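Local coordinates for beta-lactamase II (Erythrobacter litoralis, PDB 6V72), which probably hydrolyses the beta-lactam ring of antibiotics to a substituted beta-amino acid, as a zinc-dependent class B enzyme of the metallo-beta-lactamase superfamily, at residues Asn61-Asp66 with Ala154-Tyr159; Ile113-His118 with Val131-Ala136. One frame throughout, in Å; residues are numbered along the deposited sequence. Where two conformers were deposited one is given.

Contact 1. Residues Asn61-Asp66 with Ala154-Tyr159; sequences NTILVD and APLRLY
Two neighbouring branched residues on one face of strand 61-65, Ile-63 and Val-65, form a shallow hollow that Leu-156 fills with a single methyl. Its CD1 is the bump: it lies 3.7 Å from Ile-63 CG2, and the same CD1 comes within 3.4 Å of Val-65 CG2, tighter than ordinary van der Waals contact. CG of Leu-156 sits beside its backbone N (chi1 -69°), and a chi2 of 161° extends CD1 toward the strand. The walls of the hollow use different branches. Ile-63 offers CG2, the methyl anti to its backbone N, whereas Val-65 offers the methyl beside its own N. The Leu-156 and Ile-63 side chains run antiparallel alongside one another, and Leu-156 meets Val-65 at a slant.

The longer arm of Ile-63 fits a second surface. The peptide bond between Ala-154 and Pro-155 is cis, and Ile-63 CD1 reaches toward the groups on both sides of it. It lies 3.2 Å from Ala-154 O and 4.3 Å from Pro-155 CD. Chi2 of Ile-63, at 139°, lies away from a staggered position, and a second conformer was also deposited, so this arm is probably mobile.

Leu-156 also touches Val-172 and Leu-174 of strand 171-174, and thus joins the large sheet, through strand 61-65, to the smaller sheet, as in the alpha-beta/beta-alpha sandwich of the metallo-beta-lactamase fold. No hydrogen bond crosses between the segments. Ala-154 O is instead bonded to Asn-58 ND2, so this polar atom is satisfied although a methyl presses on it; cohesion between the two segments probably rests on dispersion and the burial of apolar surface.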
loop_
_atom_site.group_PDB
_atom_site.type_symbol
_atom_site.label_atom_id
_atom_site.label_comp_id
_atom_site.label_asym_id
_atom_site.label_seq_id
_atom_site.Cartn_x
_atom_site.Cartn_y
_atom_site.Cartn_z
ATOM N N ASN A 61 16.800 2.446 -35.136
ATOM C CA ASN A 61 15.590 2.841 -34.427
ATOM C C ASN A 61 15.718 2.486 -32.953
ATOM O O ASN A 61 16.693 1.870 -32.514
ATOM C CB ASN A 61 14.349 2.171 -35.026
ATOM C CG ASN A 61 13.986 2.752 -36.388
ATOM O OD1 ASN A 61 14.299 2.172 -37.437
ATOM N ND2 ASN A 61 13.347 3.922 -36.379
ATOM N N THR A 62 14.716 2.903 -32.182
ATOM C CA THR A 62 14.624 2.513 -30.782
ATOM C C THR A 62 13.288 1.859 -30.498
ATOM O O THR A 62 12.312 2.022 -31.236
ATOM C CB THR A 62 14.806 3.706 -29.824
ATOM O OG1 THR A 62 14.002 4.813 -30.266
ATOM C CG2 THR A 62 16.276 4.144 -29.771
ATOM N N ILE A 63 13.272 1.099 -29.407
ATOM C CA ILE A 63 12.066 0.474 -28.866
ATOM C C ILE A 63 11.842 1.028 -27.472
ATOM O O ILE A 63 12.769 1.073 -26.657
ATOM C CB ILE A 63 12.185 -1.057 -28.827
ATOM C CG1 ILE A 63 12.334 -1.595 -30.244
ATOM C CG2 ILE A 63 10.972 -1.667 -28.160
ATOM C CD1 ILE A 63 13.326 -2.688 -30.325
ATOM N N LEU A 64 10.617 1.454 -27.207
ATOM C CA LEU A 64 10.247 2.092 -25.947
ATOM C C LEU A 64 9.568 1.080 -25.030
ATOM O O LEU A 64 8.669 0.354 -25.465
ATOM C CB LEU A 64 9.306 3.270 -26.210
ATOM C CG LEU A 64 8.814 4.072 -24.993
ATOM C CD1 LEU A 64 9.956 4.735 -24.291
ATOM C CD2 LEU A 64 7.767 5.081 -25.436
ATOM N N VAL A 65 10.011 1.021 -23.772
ATOM C CA VAL A 65 9.310 0.262 -22.738
ATOM C C VAL A 65 8.696 1.274 -21.787
ATOM O O VAL A 65 9.424 1.991 -21.095
ATOM C CB VAL A 65 10.236 -0.696 -21.978
ATOM C CG1 VAL A 65 9.416 -1.405 -20.869
ATOM C CG2 VAL A 65 10.901 -1.685 -22.939
ATOM N N ASP A 66 7.360 1.323 -21.768
ATOM C CA ASP A 66 6.516 2.168 -20.920
ATOM C C ASP A 66 6.585 3.652 -21.274
ATOM O O ASP A 66 7.607 4.169 -21.749
ATOM C CB ASP A 66 6.819 1.938 -19.432
ATOM C CG ASP A 66 6.179 0.650 -18.927
ATOM O OD1 ASP A 66 5.122 0.278 -19.487
ATOM O OD2 ASP A 66 6.705 0.009 -17.994
ATOM N N ALA A 154 12.159 -7.286 -30.348
ATOM C CA ALA A 154 13.532 -7.755 -30.196
ATOM C C ALA A 154 14.492 -6.566 -30.234
ATOM O O ALA A 154 14.292 -5.635 -31.025
ATOM C CB ALA A 154 13.869 -8.751 -31.314
ATOM N N PRO A 155 15.563 -6.568 -29.418
ATOM C CA PRO A 155 16.076 -7.670 -28.596
ATOM C C PRO A 155 15.394 -7.877 -27.259
ATOM O O PRO A 155 15.776 -8.799 -26.560
ATOM C CB PRO A 155 17.537 -7.280 -28.376
ATOM C CG PRO A 155 17.489 -5.770 -28.366
ATOM C CD PRO A 155 16.504 -5.433 -29.465
ATOM N N LEU A 156 14.412 -7.054 -26.910
ATOM C CA LEU A 156 13.667 -7.317 -25.687
ATOM C C LEU A 156 12.996 -8.676 -25.774
ATOM O O LEU A 156 12.424 -9.042 -26.810
ATOM C CB LEU A 156 12.609 -6.243 -25.450
ATOM C CG LEU A 156 13.185 -4.870 -25.110
ATOM C CD1 LEU A 156 12.121 -3.824 -25.352
ATOM C CD2 LEU A 156 13.712 -4.790 -23.671
ATOM N N ARG A 157 13.060 -9.425 -24.684
ATOM C CA ARG A 157 12.304 -10.663 -24.561
ATOM C C ARG A 157 11.155 -10.400 -23.605
ATOM O O ARG A 157 11.374 -10.007 -22.453
ATOM C CB ARG A 157 13.197 -11.799 -24.079
ATOM C CG ARG A 157 14.335 -12.095 -25.057
ATOM C CD ARG A 157 13.837 -12.568 -26.409
ATOM N NE ARG A 157 14.928 -13.176 -27.172
ATOM C CZ ARG A 157 15.438 -12.680 -28.300
ATOM N NH1 ARG A 157 16.443 -13.305 -28.885
ATOM N NH2 ARG A 157 14.938 -11.584 -28.856
ATOM N N LEU A 158 9.936 -10.574 -24.092
ATOM C CA LEU A 158 8.734 -10.269 -23.317
ATOM C C LEU A 158 8.227 -11.511 -22.594
ATOM O O LEU A 158 8.075 -12.567 -23.214
ATOM C CB LEU A 158 7.632 -9.767 -24.242
ATOM C CG LEU A 158 7.648 -8.323 -24.699
ATOM C CD1 LEU A 158 9.002 -7.832 -25.081
ATOM C CD2 LEU A 158 6.684 -8.249 -25.869
ATOM N N TYR A 159 7.925 -11.368 -21.302
ATOM C CA TYR A 159 7.552 -12.497 -20.459
ATOM C C TYR A 159 6.356 -12.129 -19.589
ATOM O O TYR A 159 6.400 -11.135 -18.850
ATOM C CB TYR A 159 8.734 -12.920 -19.569
ATOM C CG TYR A 159 8.402 -14.133 -18.732
ATOM C CD1 TYR A 159 8.278 -15.387 -19.312
ATOM C CD2 TYR A 159 8.201 -14.021 -17.357
ATOM C CE1 TYR A 159 7.963 -16.494 -18.546
ATOM C CE2 TYR A 159 7.888 -15.106 -16.590
ATOM C CZ TYR A 159 7.770 -16.345 -17.175
ATOM O OH TYR A 159 7.460 -17.449 -16.383
#

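Contact 2. Residues Ile113-His118 with Val131-Ala136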
loop_
_atom_site.group_PDB
_atom_site.type_symbol
_atom_site.label_atom_id
_atom_site.label_comp_id
_atom_site.label_asym_id
_atom_site.label_seq_id
_atom_site.Cartn_x
_atom_site.Cartn_y
_atom_site.Cartn_z
ATOM N N ILE A 113 3.538 5.525 -33.488
ATOM C CA ILE A 113 4.331 4.443 -32.924
ATOM C C ILE A 113 3.443 3.230 -32.682
ATOM O O ILE A 113 2.373 3.346 -32.083
ATOM C CB ILE A 113 5.009 4.893 -31.624
ATOM C CG1 ILE A 113 6.035 5.985 -31.941
ATOM C CG2 ILE A 113 5.679 3.710 -30.925
ATOM C CD1 ILE A 113 6.510 6.760 -30.707
ATOM N N ALA A 114 3.900 2.060 -33.154
ATOM C CA ALA A 114 3.191 0.803 -32.946
ATOM C C ALA A 114 3.309 0.388 -31.485
ATOM O O ALA A 114 4.409 0.117 -31.004
ATOM C CB ALA A 114 3.779 -0.291 -33.835
ATOM N N THR A 115 2.181 0.276 -30.809
ATOM C CA THR A 115 2.132 0.043 -29.375
ATOM C C THR A 115 1.630 -1.365 -29.090
ATOM O O THR A 115 0.718 -1.846 -29.765
ATOM C CB THR A 115 1.213 1.065 -28.728
ATOM O OG1 THR A 115 -0.019 1.102 -29.475
ATOM C CG2 THR A 115 1.866 2.441 -28.788
ATOM N N TRP A 116 2.229 -2.007 -28.086
ATOM C CA TRP A 116 1.994 -3.407 -27.758
ATOM C C TRP A 116 1.639 -3.547 -26.289
ATOM O O TRP A 116 2.230 -2.873 -25.442
ATOM C CB TRP A 116 3.267 -4.242 -28.052
ATOM C CG TRP A 116 3.527 -4.371 -29.508
ATOM C CD1 TRP A 116 4.214 -3.499 -30.302
ATOM C CD2 TRP A 116 3.051 -5.411 -30.360
ATOM N NE1 TRP A 116 4.213 -3.950 -31.601
ATOM C CE2 TRP A 116 3.502 -5.120 -31.667
ATOM C CE3 TRP A 116 2.287 -6.565 -30.147
ATOM C CZ2 TRP A 116 3.222 -5.942 -32.751
ATOM C CZ3 TRP A 116 2.009 -7.375 -31.225
ATOM C CH2 TRP A 116 2.474 -7.062 -32.514
ATOM N N ALA A 117 0.699 -4.447 -25.985
ATOM C CA ALA A 117 0.332 -4.724 -24.604
ATOM C C ALA A 117 -0.179 -6.149 -24.491
ATOM O O ALA A 117 -0.563 -6.769 -25.488
ATOM C CB ALA A 117 -0.743 -3.768 -24.074
ATOM N N HIS A 118 -0.185 -6.656 -23.247
ATOM C CA HIS A 118 -0.891 -7.894 -22.953
ATOM C C HIS A 118 -2.326 -7.800 -23.480
ATOM O O HIS A 118 -2.967 -6.752 -23.329
ATOM C CB HIS A 118 -0.887 -8.135 -21.440
ATOM C CG HIS A 118 -1.387 -9.491 -21.049
ATOM N ND1 HIS A 118 -2.717 -9.854 -21.144
ATOM C CD2 HIS A 118 -0.728 -10.582 -20.580
ATOM C CE1 HIS A 118 -2.850 -11.111 -20.756
ATOM N NE2 HIS A 118 -1.662 -11.572 -20.402
ATOM N N VAL A 131 -6.697 4.690 -23.309
ATOM C CA VAL A 131 -6.484 4.291 -24.698
ATOM C C VAL A 131 -5.662 3.014 -24.795
ATOM O O VAL A 131 -4.503 2.973 -24.363
ATOM C CB VAL A 131 -5.806 5.400 -25.506
ATOM C CG1 VAL A 131 -5.984 5.127 -26.987
ATOM C CG2 VAL A 131 -6.384 6.761 -25.138
ATOM N N PRO A 132 -6.246 1.975 -25.382
ATOM C CA PRO A 132 -5.534 0.699 -25.480
ATOM C C PRO A 132 -4.384 0.775 -26.469
ATOM O O PRO A 132 -4.383 1.583 -27.404
ATOM C CB PRO A 132 -6.615 -0.270 -25.968
ATOM C CG PRO A 132 -7.537 0.592 -26.769
ATOM C CD PRO A 132 -7.534 1.952 -26.100
ATOM N N ALA A 133 -3.387 -0.068 -26.241
ATOM C CA ALA A 133 -2.374 -0.271 -27.258
ATOM C C ALA A 133 -3.024 -0.862 -28.501
ATOM O O ALA A 133 -4.041 -1.563 -28.432
ATOM C CB ALA A 133 -1.257 -1.200 -26.760
ATOM N N ARG A 134 -2.427 -0.575 -29.648
ATOM C CA ARG A 134 -3.005 -1.044 -30.899
ATOM C C ARG A 134 -2.852 -2.552 -31.054
ATOM O O ARG A 134 -3.747 -3.215 -31.601
ATOM C CB ARG A 134 -2.356 -0.299 -32.067
ATOM C CG ARG A 134 -2.682 1.207 -32.080
ATOM C CD ARG A 134 -2.484 1.797 -33.457
ATOM N NE ARG A 134 -2.507 3.261 -33.466
ATOM C CZ ARG A 134 -3.599 3.998 -33.302
ATOM N NH1 ARG A 134 -4.773 3.417 -33.092
ATOM N NH2 ARG A 134 -3.516 5.321 -33.352
ATOM N N ASN A 135 -1.772 -3.120 -30.536
ATOM C CA ASN A 135 -1.412 -4.491 -30.853
ATOM C C ASN A 135 -1.399 -5.338 -29.591
ATOM O O ASN A 135 -0.817 -4.945 -28.578
ATOM C CB ASN A 135 -0.043 -4.523 -31.514
ATOM C CG ASN A 135 -0.007 -3.706 -32.776
ATOM O OD1 ASN A 135 -0.567 -4.113 -33.797
ATOM N ND2 ASN A 135 0.655 -2.556 -32.719
ATOM N N ALA A 136 -2.006 -6.510 -29.668
ATOM C CA ALA A 136 -2.044 -7.454 -28.561
ATOM C C ALA A 136 -0.931 -8.485 -28.710
ATOM O O ALA A 136 -0.849 -9.174 -29.735
ATOM C CB ALA A 136 -3.393 -8.168 -28.532
#
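Trp-116 and Asn-135 stand opposite each other as a parallel bridge pair, and the asparagine lies over the indole. Asn-135 CB sits 3.3 Å from the centroid of the six-membered ring of Trp-116, only 9° off its normal, a CH-pi contact squarely over the face. The amide passes slantwise over the indole, the planes 26° apart. With CG beside its own backbone N and the amide turned about chi2, Asn-135 brings ND2 to Thr-115 O (3.0 Å), above the carbonyl plane, while Asn-135 N reaches the same Thr-115 O at 2.9 Å, nearly along the C=O axis. Thr-115 O thus accepts from both the backbone and the side chain of Asn-135, the side-chain bond being the less well directed.

Thr-115 OG1 lies between its own backbone N and carbonyl carbon (chi1 49°). There it accepts a nearly straight bond from Arg-134 N (2.9 Å), and it also bonds His-109 NE2. Ala-117 N donates to Asn-135 O at 3.0 Å, and Ala-117 CB meets CB of Ala-133, two residues before Asn-135, at 3.8 Å.

The indole also packs on Glu-148, Ala-149, Ser-152 and Leu-153 of helix 147-153. The arrangement is a short parallel beta ladder (Trp-116 with Asn-135, Ala-117 with Ala-136) near one edge of the large mixed sheet of the alpha-beta/beta-alpha metallo-beta-lactamase fold.

How the contacts relate
Both contacts use the same large sheet, where strand 89-93 separates strand 61-65 of contact 1 from strand 114-117 of contact 2. Their centres are 13 Å apart and their nearest atoms about 6 Å, without touching; along the chain, both segments of contact 2 fall between those of contact 1. Helix 147-153 relates them: Trp-116 packs on it, and Ala-154 follows directly after it. This helix supplies the calcium ligand Glu-148, whose side chain is about 4 Å from that of Trp-116. Toward the catalytic centre, the Val-65 side chain lies about 8 Å from that of the zinc ligand His-96, although no zinc is bound in this chain.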